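Local atomic coordinates of acyl-homoserine-lactone synthase (Mesorhizobium sp. ORS 3359, PDB entry 6WNS), a protein that catalyses the formation of acyl-homoserine lactones, the signals of bacterial quorum sensing, using an acyl group that is probably delivered as a coenzyme A thioester. Residues G69-V74 / F101-F106; H80-V85 / S142-T147. All blocks are in the same frame, centred on the assembly; numbering follows the deposited sequence.

Both contacts are buried and share one mixed sheet, in which strands 100-108 and 140-146 are parallel neighbours. Contact 1 lies at the heart of the chain, about 2 Å from its centre, and joins strand to strand: backbone hydrogen bonds do most of the work, with an arginine–threonine bond beside them. Contact 2, its centre about 11 Å from that of contact 1, lays the short helix 81-84 against the next strand mainly by apolar side chains, without hydrogen bonds between the two segments. Glu-102 ties the two together, because its carboxylate receives the start of the helix, while the backbone N of Trp-103 probably bonds to O of Ser-142.

Contact 1: G69-V74 / F101-F106; sequences GGSRLV and FEWTRF
Arg-72 and Thr-104 are a hydrogen-bonded pair of two antiparallel strands, their segments running at 152° to one another, and the ladder continues through the non-hydrogen-bonded pair Leu-73/Trp-103 to the hydrogen-bonded pair Val-74/Glu-102. Beyond Thr-104 the register slips by one residue: Ser-71 faces Phe-106, and Arg-105, its backbone in the left-handed region, is the extra residue of a beta bulge. A bulge in this central strand is a familiar feature of the GNAT acetyltransferase fold, to whose clan the family belongs. At the bulge, CA of Ser-71 makes a CA-H...O contact with O of Arg-105, at 3.3 Å.

On one face of the sheet, a bend at chi3 (64°) turns NE of Arg-72 to OG1 of Thr-104, 2.8 Å away and close to the guanidinium plane; NH2 adds a weak bond to the same oxygen. Threonine suits the place, since its branched CB fits a strand and its hydroxyl accepts. CG of Arg-105 covers one face of this guanidinium, 3.8 Å from NH2 of Arg-72, and the two arginines lie side by side, pointing the same way. Salt bridges to Asp-48 and Asp-51 for Arg-72, and to Glu-46 and Asp-48 for Arg-105, would offset their like charges. An alanine in place of Arg-72 would probably leave Asp-51 without this cationic mate and OG1 of Thr-104 without its N-H donors.

The other face is mostly apolar. CD2 of Leu-73 packs 4.1 Å from CB of Phe-101, and the indole of Trp-103 sets its edge against Ser-71, its NE1 3.2 Å from CB of Ser-71. That buried NE1 has no partner in the model. One strand pair thus separates an arginine–acid network from a hydrophobic core, and the shared Asp-48 is likely to couple the two guanidiniums electrostatically.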
loop_
_atom_site.group_PDB
_atom_site.type_symbol
_atom_site.label_atom_id
_atom_site.label_comp_id
_atom_site.label_asym_id
_atom_site.label_seq_id
_atom_site.Cartn_x
_atom_site.Cartn_y
_atom_site.Cartn_z
ATOM N N GLY A 69 -8.477 7.217 -0.734
ATOM C CA GLY A 69 -7.275 6.590 -0.162
ATOM C C GLY A 69 -6.730 5.513 -1.060
ATOM O O GLY A 69 -7.334 5.245 -2.131
ATOM N N GLY A 70 -5.619 4.894 -0.681
ATOM C CA GLY A 70 -5.144 3.810 -1.549
ATOM C C GLY A 70 -3.840 3.218 -1.139
ATOM O O GLY A 70 -3.405 3.455 -0.007
ATOM N N SER A 71 -3.294 2.394 -2.046
ATOM C CA SER A 71 -2.009 1.703 -1.845
ATOM C C SER A 71 -1.532 1.154 -3.172
ATOM O O SER A 71 -2.308 1.161 -4.127
ATOM C CB SER A 71 -2.132 0.664 -0.745
ATOM O OG SER A 71 -3.462 0.288 -0.599
ATOM N N ARG A 72 -0.300 0.702 -3.184
ATOM C CA ARG A 72 0.378 0.159 -4.370
ATOM C C ARG A 72 1.030 -1.152 -3.976
ATOM O O ARG A 72 1.462 -1.295 -2.820
ATOM C CB ARG A 72 1.446 1.099 -4.890
ATOM C CG ARG A 72 2.174 0.644 -6.131
ATOM C CD ARG A 72 3.158 1.735 -6.542
ATOM N NE ARG A 72 4.244 2.036 -5.598
ATOM C CZ ARG A 72 5.286 2.760 -5.917
ATOM N NH1 ARG A 72 5.333 3.294 -7.139
ATOM N NH2 ARG A 72 6.291 2.955 -5.056
ATOM N N LEU A 73 0.904 -2.104 -4.869
ATOM C CA LEU A 73 1.585 -3.412 -4.746
ATOM C C LEU A 73 2.484 -3.585 -5.959
ATOM O O LEU A 73 2.007 -3.402 -7.149
ATOM C CB LEU A 73 0.529 -4.501 -4.698
ATOM C CG LEU A 73 -0.234 -4.627 -3.391
ATOM C CD1 LEU A 73 -1.377 -5.610 -3.541
ATOM C CD2 LEU A 73 0.683 -5.033 -2.248
ATOM N N VAL A 74 3.673 -4.102 -5.684
ATOM C CA VAL A 74 4.680 -4.481 -6.705
ATOM C C VAL A 74 5.143 -5.919 -6.486
ATOM O O VAL A 74 5.458 -6.297 -5.359
ATOM C CB VAL A 74 5.831 -3.481 -6.583
ATOM C CG1 VAL A 74 6.966 -3.781 -7.533
ATOM C CG2 VAL A 74 5.330 -2.068 -6.829
ATOM N N PHE A 101 4.067 -9.793 -2.621
ATOM C CA PHE A 101 4.082 -8.459 -3.282
ATOM C C PHE A 101 4.483 -7.445 -2.232
ATOM O O PHE A 101 4.273 -7.689 -1.033
ATOM C CB PHE A 101 2.739 -8.096 -3.921
ATOM C CG PHE A 101 2.522 -8.667 -5.312
ATOM C CD1 PHE A 101 2.187 -7.843 -6.387
ATOM C CD2 PHE A 101 2.743 -10.012 -5.563
ATOM C CE1 PHE A 101 1.971 -8.384 -7.646
ATOM C CE2 PHE A 101 2.509 -10.559 -6.818
ATOM C CZ PHE A 101 2.121 -9.741 -7.849
ATOM N N GLU A 102 5.120 -6.374 -2.662
ATOM C CA GLU A 102 5.542 -5.317 -1.709
ATOM C C GLU A 102 4.454 -4.253 -1.731
ATOM O O GLU A 102 4.103 -3.822 -2.825
ATOM C CB GLU A 102 6.912 -4.767 -2.053
ATOM C CG GLU A 102 7.244 -3.616 -1.135
ATOM C CD GLU A 102 8.375 -2.726 -1.562
ATOM O OE1 GLU A 102 8.309 -2.220 -2.693
ATOM O OE2 GLU A 102 9.347 -2.551 -0.725
ATOM N N TRP A 103 4.023 -3.844 -0.538
ATOM C CA TRP A 103 3.136 -2.697 -0.229
ATOM C C TRP A 103 3.957 -1.411 -0.121
ATOM O O TRP A 103 4.917 -1.374 0.703
ATOM C CB TRP A 103 2.411 -2.988 1.074
ATOM C CG TRP A 103 1.382 -2.010 1.532
ATOM C CD1 TRP A 103 0.701 -1.073 0.814
ATOM C CD2 TRP A 103 0.829 -1.980 2.859
ATOM N NE1 TRP A 103 -0.228 -0.454 1.622
ATOM C CE2 TRP A 103 -0.190 -1.007 2.864
ATOM C CE3 TRP A 103 1.036 -2.748 4.021
ATOM C CZ2 TRP A 103 -0.919 -0.710 4.005
ATOM C CZ3 TRP A 103 0.326 -2.454 5.155
ATOM C CH2 TRP A 103 -0.650 -1.451 5.146
ATOM N N THR A 104 3.580 -0.399 -0.920
ATOM C CA THR A 104 4.115 0.968 -0.774
ATOM C C THR A 104 2.930 1.942 -0.868
ATOM O O THR A 104 1.837 1.558 -1.358
ATOM C CB THR A 104 5.218 1.205 -1.820
ATOM O OG1 THR A 104 4.746 0.807 -3.115
ATOM C CG2 THR A 104 6.496 0.446 -1.523
ATOM N N ARG A 105 3.182 3.199 -0.536
ATOM C CA ARG A 105 2.266 4.319 -0.870
ATOM C C ARG A 105 0.878 4.092 -0.269
ATOM O O ARG A 105 -0.091 4.243 -0.969
ATOM C CB ARG A 105 2.326 4.523 -2.375
ATOM C CG ARG A 105 3.754 4.780 -2.836
ATOM C CD ARG A 105 4.648 5.740 -2.045
ATOM N NE ARG A 105 5.834 6.087 -2.844
ATOM C CZ ARG A 105 5.870 7.129 -3.666
ATOM N NH1 ARG A 105 4.975 8.095 -3.531
ATOM N NH2 ARG A 105 6.939 7.350 -4.404
ATOM N N PHE A 106 0.809 3.743 1.011
ATOM C CA PHE A 106 -0.469 3.739 1.737
ATOM C C PHE A 106 -0.831 5.179 2.041
ATOM O O PHE A 106 0.032 5.895 2.562
ATOM C CB PHE A 106 -0.370 2.978 3.049
ATOM C CG PHE A 106 -1.582 3.138 3.920
ATOM C CD1 PHE A 106 -2.733 2.400 3.676
ATOM C CD2 PHE A 106 -1.568 4.039 4.975
ATOM C CE1 PHE A 106 -3.826 2.513 4.532
ATOM C CE2 PHE A 106 -2.671 4.175 5.804
ATOM C CZ PHE A 106 -3.787 3.396 5.587
#

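Contact 2: H80-V85 / S142-T147; sequences HLMSEV and SVVCET
Met-82 reaches Val-144 and Ser-142 with CG anti to its backbone N (chi1 -159°), an extended chi2, and a turn at chi3 (-61°) that swings CE in against the strand. The contact lays the short helix 81-84 of this GNAT-type fold on strand 140-146, the parallel neighbour of strand 100-108. The unbranched, flexible methionine chain can fit itself to the strand surface: CG packs 3.9 Å from CG2 of Val-144, while CE rests 3.6 Å from the backbone O of Val-143. Leu-81 adds a looser touch, its CD2 4.4 Å from CB of Val-144. Valine, branched at CB, suits both the strand and the apolar side turned to the helix.

The helix start is held by other means. His-80 is the N-cap, and its backbone N bonds to OG of Ser-83 at 3.0 Å, one half of a capping box; that hydroxyl in turn donates to OE2 of Glu-84. Glu-102 of the neighbouring strand accepts from two backbone N-H groups, OE1 from Leu-81 and OE2 from Met-82. At the methionine tip, CB of Ser-142 meets CE of Met-82 at 3.8 Å, and the buried OG of Ser-142 has no hydrogen-bond partner in the model.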
loop_
_atom_site.group_PDB
_atom_site.type_symbol
_atom_site.label_atom_id
_atom_site.label_comp_id
_atom_site.label_asym_id
_atom_site.label_seq_id
_atom_site.Cartn_x
_atom_site.Cartn_y
_atom_site.Cartn_z
ATOM N N HIS A 80 11.930 -3.548 -6.210
ATOM C CA HIS A 80 10.945 -2.893 -5.339
ATOM C C HIS A 80 11.688 -2.092 -4.258
ATOM O O HIS A 80 12.939 -2.048 -4.312
ATOM C CB HIS A 80 9.938 -3.912 -4.847
ATOM C CG HIS A 80 10.539 -4.999 -4.021
ATOM N ND1 HIS A 80 11.190 -6.079 -4.617
ATOM C CD2 HIS A 80 10.533 -5.254 -2.700
ATOM C CE1 HIS A 80 11.564 -6.934 -3.669
ATOM N NE2 HIS A 80 11.188 -6.443 -2.512
ATOM N N LEU A 81 10.965 -1.305 -3.470
ATOM C CA LEU A 81 11.616 -0.333 -2.557
ATOM C C LEU A 81 12.575 -1.083 -1.608
ATOM O O LEU A 81 13.736 -0.670 -1.447
ATOM C CB LEU A 81 10.579 0.417 -1.726
ATOM C CG LEU A 81 11.181 1.490 -0.821
ATOM C CD1 LEU A 81 11.721 2.636 -1.648
ATOM C CD2 LEU A 81 10.152 2.023 0.131
ATOM N N MET A 82 12.109 -2.180 -1.073
ATOM C CA MET A 82 12.903 -2.926 -0.059
ATOM C C MET A 82 14.099 -3.540 -0.746
ATOM O O MET A 82 15.155 -3.610 -0.079
ATOM C CB MET A 82 12.099 -3.997 0.683
ATOM C CG MET A 82 12.730 -4.381 2.032
ATOM S SD MET A 82 12.010 -5.821 2.821
ATOM C CE MET A 82 10.316 -5.280 3.055
ATOM N N SER A 83 13.972 -3.936 -2.017
ATOM C CA SER A 83 15.093 -4.575 -2.718
ATOM C C SER A 83 16.086 -3.519 -3.180
ATOM O O SER A 83 17.247 -3.789 -3.062
ATOM C CB SER A 83 14.648 -5.471 -3.841
ATOM O OG SER A 83 14.410 -4.767 -5.031
ATOM N N GLU A 84 15.644 -2.369 -3.668
ATOM C CA GLU A 84 16.568 -1.402 -4.312
ATOM C C GLU A 84 17.078 -0.350 -3.323
ATOM O O GLU A 84 18.112 0.211 -3.604
ATOM C CB GLU A 84 15.821 -0.742 -5.448
ATOM C CG GLU A 84 15.390 -1.741 -6.498
ATOM C CD GLU A 84 16.425 -2.765 -6.982
ATOM O OE1 GLU A 84 17.381 -2.380 -7.652
ATOM O OE2 GLU A 84 16.248 -3.944 -6.663
ATOM N N VAL A 85 16.312 -0.017 -2.281
ATOM C CA VAL A 85 16.624 1.112 -1.372
ATOM C C VAL A 85 16.892 0.613 0.039
ATOM O O VAL A 85 17.894 1.030 0.654
ATOM C CB VAL A 85 15.504 2.182 -1.403
ATOM C CG1 VAL A 85 15.871 3.395 -0.561
ATOM C CG2 VAL A 85 15.211 2.566 -2.799
ATOM N N SER A 142 5.146 -7.786 1.688
ATOM C CA SER A 142 6.328 -7.184 2.350
ATOM C C SER A 142 6.138 -5.669 2.383
ATOM O O SER A 142 5.411 -5.154 1.498
ATOM C CB SER A 142 7.627 -7.581 1.723
ATOM O OG SER A 142 7.720 -7.140 0.393
ATOM N N VAL A 143 6.695 -4.989 3.392
ATOM C CA VAL A 143 6.507 -3.510 3.524
ATOM C C VAL A 143 7.615 -2.931 4.392
ATOM O O VAL A 143 8.094 -3.564 5.371
ATOM C CB VAL A 143 5.106 -3.202 4.076
ATOM C CG1 VAL A 143 4.947 -3.744 5.509
ATOM C CG2 VAL A 143 4.720 -1.737 4.025
ATOM N N VAL A 144 7.966 -1.712 4.068
ATOM C CA VAL A 144 8.849 -0.823 4.857
ATOM C C VAL A 144 7.911 0.252 5.416
ATOM O O VAL A 144 7.179 0.899 4.595
ATOM C CB VAL A 144 9.935 -0.198 3.947
ATOM C CG1 VAL A 144 10.823 0.752 4.768
ATOM C CG2 VAL A 144 10.774 -1.240 3.198
ATOM N N CYS A 145 7.792 0.336 6.718
ATOM C CA CYS A 145 6.827 1.236 7.369
ATOM C C CYS A 145 7.462 1.787 8.651
ATOM O O CYS A 145 8.578 1.303 9.103
ATOM C CB CYS A 145 5.509 0.530 7.629
ATOM S SG CYS A 145 5.798 -0.902 8.686
ATOM N N GLU A 146 6.840 2.851 9.154
ATOM C CA GLU A 146 7.221 3.446 10.442
ATOM C C GLU A 146 7.081 2.368 11.532
ATOM O O GLU A 146 6.173 1.547 11.431
ATOM C CB GLU A 146 6.370 4.674 10.703
ATOM C CG GLU A 146 6.910 5.807 9.864
ATOM C CD GLU A 146 6.595 7.230 10.309
ATOM O OE1 GLU A 146 7.293 7.769 11.200
ATOM O OE2 GLU A 146 5.730 7.810 9.648
ATOM N N THR A 147 7.939 2.443 12.538
ATOM C CA THR A 147 8.024 1.423 13.609
ATOM C C THR A 147 6.759 1.408 14.462
ATOM O O THR A 147 6.651 0.464 15.194
ATOM C CB THR A 147 9.268 1.594 14.477
ATOM O OG1 THR A 147 9.261 2.978 14.854
ATOM C CG2 THR A 147 10.563 1.282 13.763
#